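Local coordinates for protein probable ribosomal RNA small subunit methyltransferase (Thermus thermophilus, PDB 3DMH) that transfers a methyl group from S-adenosylmethionine to the N2 atom of a guanosine in 16S ribosomal RNA, at residues 149-152 with 153-157; 222-226 with 227-231; 266-269 with 270-274; 348-351 with 352-356. All coordinates share one frame; numbering follows the deposited sequence.

Interaction 1 of 4, residues 149-152 with 153-157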
loop_
_atom_site.group_PDB
_atom_site.type_symbol
_atom_site.label_atom_id
_atom_site.label_comp_id
_atom_site.label_asym_id
_atom_site.label_seq_id
_atom_site.Cartn_x
_atom_site.Cartn_y
_atom_site.Cartn_z
ATOM N N PHE A 149 -14.082 16.574 5.512
ATOM C CA PHE A 149 -15.545 16.703 5.553
ATOM C C PHE A 149 -15.990 18.057 4.997
ATOM O O PHE A 149 -16.980 18.139 4.270
ATOM C CB PHE A 149 -16.045 16.505 6.988
ATOM C CG PHE A 149 -17.544 16.613 7.151
ATOM C CD1 PHE A 149 -18.420 16.180 6.153
ATOM C CD2 PHE A 149 -18.074 17.127 8.331
ATOM C CE1 PHE A 149 -19.804 16.280 6.316
ATOM C CE2 PHE A 149 -19.460 17.223 8.516
ATOM C CZ PHE A 149 -20.328 16.800 7.503
ATOM N N LYS A 150 -15.253 19.116 5.330
ATOM C CA LYS A 150 -15.520 20.448 4.771
ATOM C C LYS A 150 -15.377 20.442 3.242
ATOM O O LYS A 150 -16.207 21.025 2.532
ATOM C CB LYS A 150 -14.588 21.485 5.403
ATOM C CG LYS A 150 -14.863 22.922 4.971
ATOM C CD LYS A 150 -14.108 23.915 5.834
ATOM C CE LYS A 150 -14.427 25.336 5.411
ATOM N NZ LYS A 150 -14.083 26.323 6.468
ATOM N N GLU A 151 -14.336 19.764 2.749
ATOM C CA GLU A 151 -14.114 19.632 1.311
ATOM C C GLU A 151 -15.211 18.787 0.644
ATOM O O GLU A 151 -15.702 19.140 -0.438
ATOM C CB GLU A 151 -12.699 19.097 1.025
ATOM C CG GLU A 151 -12.339 18.878 -0.466
ATOM C CD GLU A 151 -12.412 20.143 -1.335
ATOM O OE1 GLU A 151 -12.434 21.276 -0.801
ATOM O OE2 GLU A 151 -12.454 19.997 -2.576
ATOM N N ALA A 152 -15.593 17.682 1.283
ATOM C CA ALA A 152 -16.690 16.854 0.776
ATOM C C ALA A 152 -17.983 17.659 0.653
ATOM O O ALA A 152 -18.680 17.563 -0.353
ATOM C CB ALA A 152 -16.901 15.621 1.660
ATOM N N ARG A 153 -18.277 18.467 1.667
ATOM C CA ARG A 153 -19.483 19.294 1.655
ATOM C C ARG A 153 -19.443 20.308 0.517
ATOM O O ARG A 153 -20.460 20.548 -0.133
ATOM C CB ARG A 153 -19.692 20.005 2.999
ATOM C CG ARG A 153 -20.325 19.133 4.069
ATOM C CD ARG A 153 -20.462 19.865 5.394
ATOM N NE ARG A 153 -19.169 20.310 5.912
ATOM C CZ ARG A 153 -19.018 21.105 6.967
ATOM N NH1 ARG A 153 -20.080 21.538 7.638
ATOM N NH2 ARG A 153 -17.802 21.468 7.355
ATOM N N ALA A 154 -18.264 20.882 0.270
ATOM C CA ALA A 154 -18.068 21.813 -0.842
ATOM C C ALA A 154 -18.226 21.111 -2.189
ATOM O O ALA A 154 -18.779 21.666 -3.134
ATOM C CB ALA A 154 -16.707 22.482 -0.744
ATOM N N LEU A 155 -17.751 19.869 -2.264
ATOM C CA LEU A 155 -17.833 19.104 -3.507
ATOM C C LEU A 155 -19.252 18.653 -3.858
ATOM O O LEU A 155 -19.596 18.588 -5.043
ATOM C CB LEU A 155 -16.907 17.880 -3.449
ATOM C CG LEU A 155 -15.399 18.114 -3.572
ATOM C CD1 LEU A 155 -14.648 16.843 -3.190
ATOM C CD2 LEU A 155 -15.020 18.564 -4.976
ATOM N N LEU A 156 -20.049 18.322 -2.833
ATOM C CA LEU A 156 -21.342 17.627 -2.998
ATOM C C LEU A 156 -22.599 18.451 -2.686
ATOM O O LEU A 156 -23.510 18.528 -3.526
ATOM C CB LEU A 156 -21.386 16.366 -2.121
ATOM C CG LEU A 156 -20.421 15.260 -2.526
ATOM C CD1 LEU A 156 -20.110 14.382 -1.315
ATOM C CD2 LEU A 156 -21.000 14.446 -3.662
ATOM N N GLY A 157 -22.658 19.000 -1.464
ATOM C CA GLY A 157 -23.877 19.636 -0.901
ATOM C C GLY A 157 -24.056 19.398 0.601
ATOM O O GLY A 157 -23.067 19.391 1.353
#
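In the last two turns of helix 145-156, Phe149 and Arg153 form an i/i+4 cation-pi stack. The guanidinium of Arg153 lies flat on one face of the Phe149 ring, its plane turned only 14° from the ring plane and its CZ 4.4 Å from the ring centroid. CD of Arg153 rides over the same face, 3.7 Å from Phe149 CZ. Two torsions produce the overlap: Phe149 has CG anti to its backbone N (chi1 -180°), while the Arg153 chain bends at chi3 (-60°) and folds back along the helix. Arg153 NE then makes a weak hydrogen bond, 3.5 Å, to Phe149 O, which already accepts Arg153 N at 2.9 Å. At the guanidinium edge NH2 of Arg153 passes 3.6 Å from Lys150 CA. The Phe149 ring also packs on Ala171 and Leu173 of strand 168-174. On another flank of the helix, Glu151 OE2 accepts a hydrogen bond from Gln119 NE2 of helix 115-128 and touches Leu155 CG. With a leucine at Arg153, the Phe149 face would probably be left without its flat cationic cover and Phe149 O without the weak second donor. The stack thus lets a charged group lie over a buried ring at the helix flank, its NE still directed to a carbonyl.

Interaction 2 of 4, residues 222-226 with 227-231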
loop_
_atom_site.group_PDB
_atom_site.type_symbol
_atom_site.label_atom_id
_atom_site.label_comp_id
_atom_site.label_asym_id
_atom_site.label_seq_id
_atom_site.Cartn_x
_atom_site.Cartn_y
_atom_site.Cartn_z
ATOM N N ALA A 222 25.696 1.341 0.390
ATOM C CA ALA A 222 26.260 0.187 1.090
ATOM C C ALA A 222 26.400 -0.997 0.133
ATOM O O ALA A 222 27.408 -1.707 0.151
ATOM C CB ALA A 222 25.394 -0.200 2.279
ATOM N N LEU A 223 25.377 -1.182 -0.701
ATOM C CA LEU A 223 25.348 -2.254 -1.687
ATOM C C LEU A 223 26.476 -2.112 -2.691
ATOM O O LEU A 223 27.233 -3.059 -2.908
ATOM C CB LEU A 223 23.983 -2.297 -2.402
ATOM C CG LEU A 223 23.728 -3.440 -3.393
ATOM C CD1 LEU A 223 22.256 -3.812 -3.381
ATOM C CD2 LEU A 223 24.179 -3.079 -4.811
ATOM N N GLN A 224 26.607 -0.924 -3.282
ATOM C CA GLN A 224 27.657 -0.704 -4.276
ATOM C C GLN A 224 29.059 -0.831 -3.670
ATOM O O GLN A 224 29.974 -1.337 -4.320
ATOM C CB GLN A 224 27.506 0.633 -5.005
ATOM C CG GLN A 224 28.616 0.844 -6.051
ATOM C CD GLN A 224 28.295 1.869 -7.116
ATOM O OE1 GLN A 224 28.844 2.972 -7.116
ATOM N NE2 GLN A 224 27.423 1.504 -8.048
ATOM N N GLU A 225 29.222 -0.392 -2.425
ATOM C CA GLU A 225 30.528 -0.495 -1.756
ATOM C C GLU A 225 30.891 -1.954 -1.495
ATOM O O GLU A 225 32.051 -2.352 -1.649
ATOM C CB GLU A 225 30.546 0.292 -0.444
ATOM C CG GLU A 225 30.570 1.803 -0.629
ATOM C CD GLU A 225 30.381 2.575 0.666
ATOM O OE1 GLU A 225 30.175 1.949 1.731
ATOM O OE2 GLU A 225 30.441 3.823 0.612
ATOM N N ARG A 226 29.892 -2.741 -1.110
ATOM C CA ARG A 226 30.072 -4.151 -0.788
ATOM C C ARG A 226 30.312 -5.005 -2.036
ATOM O O ARG A 226 31.240 -5.822 -2.059
ATOM C CB ARG A 226 28.847 -4.651 -0.012
ATOM C CG ARG A 226 28.805 -6.148 0.274
ATOM C CD ARG A 226 29.369 -6.473 1.633
ATOM N NE ARG A 226 29.564 -7.909 1.804
ATOM C CZ ARG A 226 30.009 -8.480 2.920
ATOM N NH1 ARG A 226 30.296 -7.736 3.984
ATOM N NH2 ARG A 226 30.163 -9.798 2.973
ATOM N N LEU A 227 29.491 -4.806 -3.068
ATOM C CA LEU A 227 29.501 -5.672 -4.256
ATOM C C LEU A 227 30.280 -5.104 -5.447
ATOM O O LEU A 227 30.605 -5.842 -6.380
ATOM C CB LEU A 227 28.067 -6.011 -4.703
ATOM C CG LEU A 227 27.075 -6.559 -3.671
ATOM C CD1 LEU A 227 25.756 -6.897 -4.344
ATOM C CD2 LEU A 227 27.604 -7.775 -2.927
ATOM N N GLY A 228 30.552 -3.799 -5.430
ATOM C CA GLY A 228 31.200 -3.130 -6.566
ATOM C C GLY A 228 30.180 -2.710 -7.613
ATOM O O GLY A 228 29.070 -3.246 -7.640
ATOM N N PRO A 229 30.542 -1.742 -8.482
ATOM C CA PRO A 229 29.669 -1.241 -9.553
ATOM C C PRO A 229 29.125 -2.332 -10.479
ATOM O O PRO A 229 28.021 -2.184 -11.017
ATOM C CB PRO A 229 30.584 -0.293 -10.343
ATOM C CG PRO A 229 31.974 -0.619 -9.903
ATOM C CD PRO A 229 31.834 -1.041 -8.480
ATOM N N GLU A 230 29.887 -3.415 -10.644
ATOM C CA GLU A 230 29.515 -4.506 -11.547
ATOM C C GLU A 230 28.949 -5.748 -10.846
ATOM O O GLU A 230 28.521 -6.694 -11.519
ATOM C CB GLU A 230 30.711 -4.904 -12.429
ATOM C CG GLU A 230 31.140 -3.841 -13.440
ATOM C CD GLU A 230 30.046 -3.495 -14.437
ATOM O OE1 GLU A 230 29.492 -4.422 -15.069
ATOM O OE2 GLU A 230 29.738 -2.291 -14.586
ATOM N N GLY A 231 28.933 -5.744 -9.509
ATOM C CA GLY A 231 28.552 -6.929 -8.719
ATOM C C GLY A 231 27.066 -7.234 -8.742
ATOM O O GLY A 231 26.592 -8.169 -8.086
#
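Leu223 and Leu227, one turn apart near the end of helix 214-227, meet by their branched ends: CD1 of Leu227 comes within 4.1 Å of CG of Leu223 and almost as near its CD2. The two chains slant across one another, because Leu223 has CG anti to its backbone N (chi1 -175°) whereas Leu227 has CG anti to its carbonyl carbon (chi1 -51°). Both press on Phe337 of strand 334-340, and strand 299-304 adds Val303 against Leu223 and Ile301 against Leu227, so the pair helps seat the helix end on the sheet that holds strands 299-304 and 334-340. The other methyl of Leu227, CD2, lies 3.8 Å from CG of Arg226. The rest of Arg226 leads off to Phe369, with which it makes a cation-pi contact, and to Gln358, which takes a hydrogen bond from NH1.

On another flank Gln224 stretches out over the turn that follows the helix, its NE2 3.9 Å from CA of Pro229 and its CG 4.0 Å from N of Pro229. These are van der Waals contacts.

The backbone closes the helix beneath these side chains. Leu227 N bonds to Leu223 O at 2.9 Å, nearly straight on to the carbonyl, but Gly228 N reaches Gln224 O from above the carbonyl plane. Gly228 has positive phi, where a side chain would jam against the preceding carbonyl, and it begins the type I turn that ends at Gly231. The chemistry is therefore divided: leucines anchor the sheet-facing side, and a glycine-proline pair ends the helix and turns the chain toward strand 236-240.

Interaction 3 of 4, residues 266-269 with 270-274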
loop_
_atom_site.group_PDB
_atom_site.type_symbol
_atom_site.label_atom_id
_atom_site.label_comp_id
_atom_site.label_asym_id
_atom_site.label_seq_id
_atom_site.Cartn_x
_atom_site.Cartn_y
_atom_site.Cartn_z
ATOM N N ALA A 266 -1.251 1.715 -6.562
ATOM C CA ALA A 266 -0.778 3.051 -7.008
ATOM C C ALA A 266 0.748 3.030 -7.163
ATOM O O ALA A 266 1.309 3.597 -8.106
ATOM C CB ALA A 266 -1.231 4.128 -6.029
ATOM N N SER A 267 1.426 2.351 -6.240
ATOM C CA SER A 267 2.867 2.233 -6.269
ATOM C C SER A 267 3.351 1.358 -7.424
ATOM O O SER A 267 4.340 1.690 -8.087
ATOM C CB SER A 267 3.381 1.700 -4.929
ATOM O OG SER A 267 3.181 2.694 -3.920
ATOM N N VAL A 268 2.647 0.257 -7.694
ATOM C CA VAL A 268 2.985 -0.602 -8.834
ATOM C C VAL A 268 2.934 0.206 -10.135
ATOM O O VAL A 268 3.859 0.147 -10.963
ATOM C CB VAL A 268 2.017 -1.785 -8.939
ATOM C CG1 VAL A 268 2.213 -2.562 -10.248
ATOM C CG2 VAL A 268 2.204 -2.702 -7.752
ATOM N N LEU A 269 1.856 0.963 -10.319
ATOM C CA LEU A 269 1.700 1.767 -11.551
ATOM C C LEU A 269 2.771 2.838 -11.645
ATOM O O LEU A 269 3.266 3.151 -12.732
ATOM C CB LEU A 269 0.325 2.424 -11.611
ATOM C CG LEU A 269 -0.838 1.418 -11.689
ATOM C CD1 LEU A 269 -2.175 2.120 -11.496
ATOM C CD2 LEU A 269 -0.837 0.652 -13.016
ATOM N N SER A 270 3.132 3.391 -10.491
ATOM C CA SER A 270 4.225 4.373 -10.424
ATOM C C SER A 270 5.554 3.790 -10.880
ATOM O O SER A 270 6.241 4.390 -11.721
ATOM C CB SER A 270 4.349 4.932 -9.013
ATOM O OG SER A 270 3.150 5.589 -8.634
ATOM N N LEU A 271 5.898 2.615 -10.342
ATOM C CA LEU A 271 7.102 1.919 -10.784
ATOM C C LEU A 271 7.078 1.646 -12.294
ATOM O O LEU A 271 8.085 1.834 -12.970
ATOM C CB LEU A 271 7.250 0.607 -10.017
ATOM C CG LEU A 271 8.390 -0.332 -10.437
ATOM C CD1 LEU A 271 9.759 0.385 -10.364
ATOM C CD2 LEU A 271 8.379 -1.592 -9.576
ATOM N N GLN A 272 5.933 1.194 -12.816
ATOM C CA GLN A 272 5.838 0.884 -14.244
ATOM C C GLN A 272 6.111 2.118 -15.095
ATOM O O GLN A 272 6.831 2.036 -16.105
ATOM C CB GLN A 272 4.471 0.260 -14.558
ATOM C CG GLN A 272 4.375 -1.179 -14.050
ATOM C CD GLN A 272 2.986 -1.786 -14.143
ATOM O OE1 GLN A 272 1.988 -1.082 -14.294
ATOM N NE2 GLN A 272 2.916 -3.103 -14.041
ATOM N N LYS A 273 5.553 3.261 -14.697
ATOM C CA LYS A 273 5.761 4.502 -15.462
ATOM C C LYS A 273 7.216 4.947 -15.367
ATOM O O LYS A 273 7.800 5.372 -16.372
ATOM C CB LYS A 273 4.827 5.628 -14.998
ATOM C CG LYS A 273 4.935 6.919 -15.843
ATOM C CD LYS A 273 3.788 7.872 -15.572
ATOM C CE LYS A 273 3.968 9.196 -16.321
ATOM N NZ LYS A 273 2.784 10.092 -16.144
ATOM N N GLY A 274 7.808 4.821 -14.177
ATOM C CA GLY A 274 9.226 5.186 -14.012
ATOM C C GLY A 274 10.164 4.324 -14.846
ATOM O O GLY A 274 11.081 4.842 -15.486
#
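Ser270 holds OG anti to its own carbonyl carbon (chi1 -61°), which swings the hydroxyl back along helix 265-277 to Ala266 O. Gln272 takes the same first turn (chi1 -74°) and then runs extended, laying its amide beside Val268 and against Leu269. At Ala266 O two donors of one residue converge: Ser270 N at 3.0 Å and Ser270 OG at 2.8 Å, arriving from opposite faces of the carbonyl plane. The hydroxyl, buried here, has a second link, for it is also hydrogen-bonded with the backbone N of Leu203.

Val268 and Gln272 lie side by side and point the same way, with NE2 of Gln272 3.9 Å from CG1 of Val268. The other end of the amide, OE1, comes 3.6 Å from CD2 of Leu269, whose chain crosses at a slant. Farther back, CG of Gln272 rests 3.4 Å from Val268 O, which accepts the regular helical bond from Gln272 N. An alanine in place of Gln272 is likely to strip Val268 CG1 and Leu269 CD2 of their cover on this side and open a gap over the helix.

This helix joins strands 257-262 and 283-286 in a beta-alpha-beta unit of the Rossmann-like methyltransferase fold. Val268 packs on Glu262 and His286, Leu271 on Ala284. Ser267, about 4 Å from the bound S-adenosylmethionine by nearest atoms, gives its OG to a hydrogen bond with Asp264. The two serine hydroxyls are thus tied down, Ser270 to main chain and Ser267, beside the cofactor, to a carboxylate, while the Gln272 amide lies against aliphatic groups of Val268 and Leu269.

Interaction 4 of 4, residues 348-351 with 352-356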
loop_
_atom_site.group_PDB
_atom_site.type_symbol
_atom_site.label_atom_id
_atom_site.label_comp_id
_atom_site.label_asym_id
_atom_site.label_seq_id
_atom_site.Cartn_x
_atom_site.Cartn_y
_atom_site.Cartn_z
ATOM N N PRO A 348 18.054 -9.497 15.874
ATOM C CA PRO A 348 17.689 -10.872 16.246
ATOM C C PRO A 348 16.967 -11.653 15.148
ATOM O O PRO A 348 17.158 -12.871 15.049
ATOM C CB PRO A 348 16.782 -10.694 17.474
ATOM C CG PRO A 348 16.391 -9.263 17.487
ATOM C CD PRO A 348 17.489 -8.510 16.814
ATOM N N LEU A 349 16.156 -10.971 14.337
ATOM C CA LEU A 349 15.440 -11.619 13.229
ATOM C C LEU A 349 16.393 -12.154 12.164
ATOM O O LEU A 349 16.223 -13.281 11.674
ATOM C CB LEU A 349 14.435 -10.664 12.557
ATOM C CG LEU A 349 13.321 -9.995 13.362
ATOM C CD1 LEU A 349 12.440 -9.167 12.417
ATOM C CD2 LEU A 349 12.478 -11.006 14.123
ATOM N N LEU A 350 17.400 -11.354 11.805
ATOM C CA LEU A 350 18.373 -11.789 10.807
ATOM C C LEU A 350 19.246 -12.929 11.336
ATOM O O LEU A 350 19.552 -13.865 10.605
ATOM C CB LEU A 350 19.217 -10.605 10.295
ATOM C CG LEU A 350 18.614 -9.839 9.097
ATOM C CD1 LEU A 350 17.474 -8.897 9.509
ATOM C CD2 LEU A 350 19.726 -9.028 8.398
ATOM N N GLU A 351 19.614 -12.851 12.613
ATOM C CA GLU A 351 20.373 -13.913 13.262
ATOM C C GLU A 351 19.605 -15.237 13.249
ATOM O O GLU A 351 20.175 -16.293 12.954
ATOM C CB GLU A 351 20.707 -13.507 14.693
ATOM C CG GLU A 351 21.941 -14.161 15.235
ATOM C CD GLU A 351 22.710 -13.219 16.121
ATOM O OE1 GLU A 351 23.640 -12.557 15.610
ATOM O OE2 GLU A 351 22.373 -13.122 17.323
ATOM N N GLU A 352 18.313 -15.175 13.556
ATOM C CA GLU A 352 17.478 -16.372 13.574
ATOM C C GLU A 352 17.322 -16.975 12.175
ATOM O O GLU A 352 17.365 -18.194 12.012
ATOM C CB GLU A 352 16.109 -16.053 14.173
ATOM C CG GLU A 352 15.170 -17.251 14.267
ATOM C CD GLU A 352 13.709 -16.860 14.248
ATOM O OE1 GLU A 352 13.395 -15.652 14.114
ATOM O OE2 GLU A 352 12.861 -17.771 14.356
ATOM N N LYS A 353 17.154 -16.124 11.165
ATOM C CA LYS A 353 16.832 -16.615 9.825
ATOM C C LYS A 353 18.033 -16.930 8.926
ATOM O O LYS A 353 17.924 -17.775 8.029
ATOM C CB LYS A 353 15.860 -15.669 9.114
ATOM C CG LYS A 353 14.495 -15.533 9.789
ATOM C CD LYS A 353 13.677 -16.825 9.701
ATOM C CE LYS A 353 12.535 -16.813 10.714
ATOM N NZ LYS A 353 11.624 -17.966 10.522
ATOM N N PHE A 354 19.156 -16.248 9.161
ATOM C CA PHE A 354 20.364 -16.406 8.350
ATOM C C PHE A 354 21.515 -17.046 9.128
ATOM O O PHE A 354 22.430 -17.623 8.532
ATOM C CB PHE A 354 20.816 -15.053 7.784
ATOM C CG PHE A 354 19.929 -14.519 6.690
ATOM C CD1 PHE A 354 20.159 -14.862 5.360
ATOM C CD2 PHE A 354 18.877 -13.661 6.995
ATOM C CE1 PHE A 354 19.345 -14.361 4.337
ATOM C CE2 PHE A 354 18.064 -13.149 5.987
ATOM C CZ PHE A 354 18.303 -13.502 4.651
ATOM N N GLY A 355 21.471 -16.927 10.457
ATOM C CA GLY A 355 22.511 -17.458 11.329
ATOM C C GLY A 355 23.543 -16.424 11.752
ATOM O O GLY A 355 24.233 -16.600 12.763
ATOM N N ALA A 356 23.655 -15.351 10.966
ATOM C CA ALA A 356 24.592 -14.260 11.218
ATOM C C ALA A 356 24.168 -13.032 10.422
ATOM O O ALA A 356 23.359 -13.138 9.499
ATOM C CB ALA A 356 26.017 -14.667 10.832
#
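Phe354 sets its ring edge against the carbonyl of Leu350, one turn back in helix 346-354: Leu350 O lies near the ring plane, 3.7 Å from CD2 of Phe354, and closer still, 3.3 Å, to its CB. The same oxygen accepts the backbone bond from Phe354 N at 2.8 Å. With CG anti to its carbonyl carbon (chi1 -72°), Phe354 folds beside its own N, which keeps the ring along this carbonyl and brings CD2 to 4.4 Å from CG of Leu350. That apolar touch is slight, and both side chains also rest on Ala370 of strand 366-371. The Phe354 ring also meets that of Phe336, their planes about 15° apart, and reaches Ala327 of helix 317-329.

On the next flank Lys353 lays its CG 3.4 Å from Leu349 O before its bent chain leads away past Asn324 toward a sulfate, probably from the crystallisation liquor, with which NZ makes a long, weak ion pair. The helix ends in Gly355, whose positive phi would jam any side chain against the carbonyl before it; its N gives a weak bond of 2.9 Å to Glu351 O. Chemically, the end of this helix is two-sided: Leu350 and Phe354 bind it to the sheet through carbon, while the acids Glu351 and Glu352 sit on the exposed side, where water can probably solvate their carboxylates.

Overall arrangement
Along the chain the four contacts come in series, each within one helix or at its end. Interaction 1 belongs to helix 145-156, beside a mixed sheet that includes strands 133-140 and 168-174. Interactions 2, 3 and 4 lie on helices 214-227, 265-277 and 346-354, around a second sheet with the same 3-2-1-4-5-7-6 strand order, the order of class I methyltransferases. Interaction 1 is thus remote, its centre about 52 Å from that of interaction 2 and about 30 Å from interaction 3. Interactions 2 and 4 have centres about 22 Å apart. Interaction 3 lies closest to the cofactor; the others pack the periphery of two like-built sheets, the second carrying the guanosine site and much of the S-adenosylmethionine site.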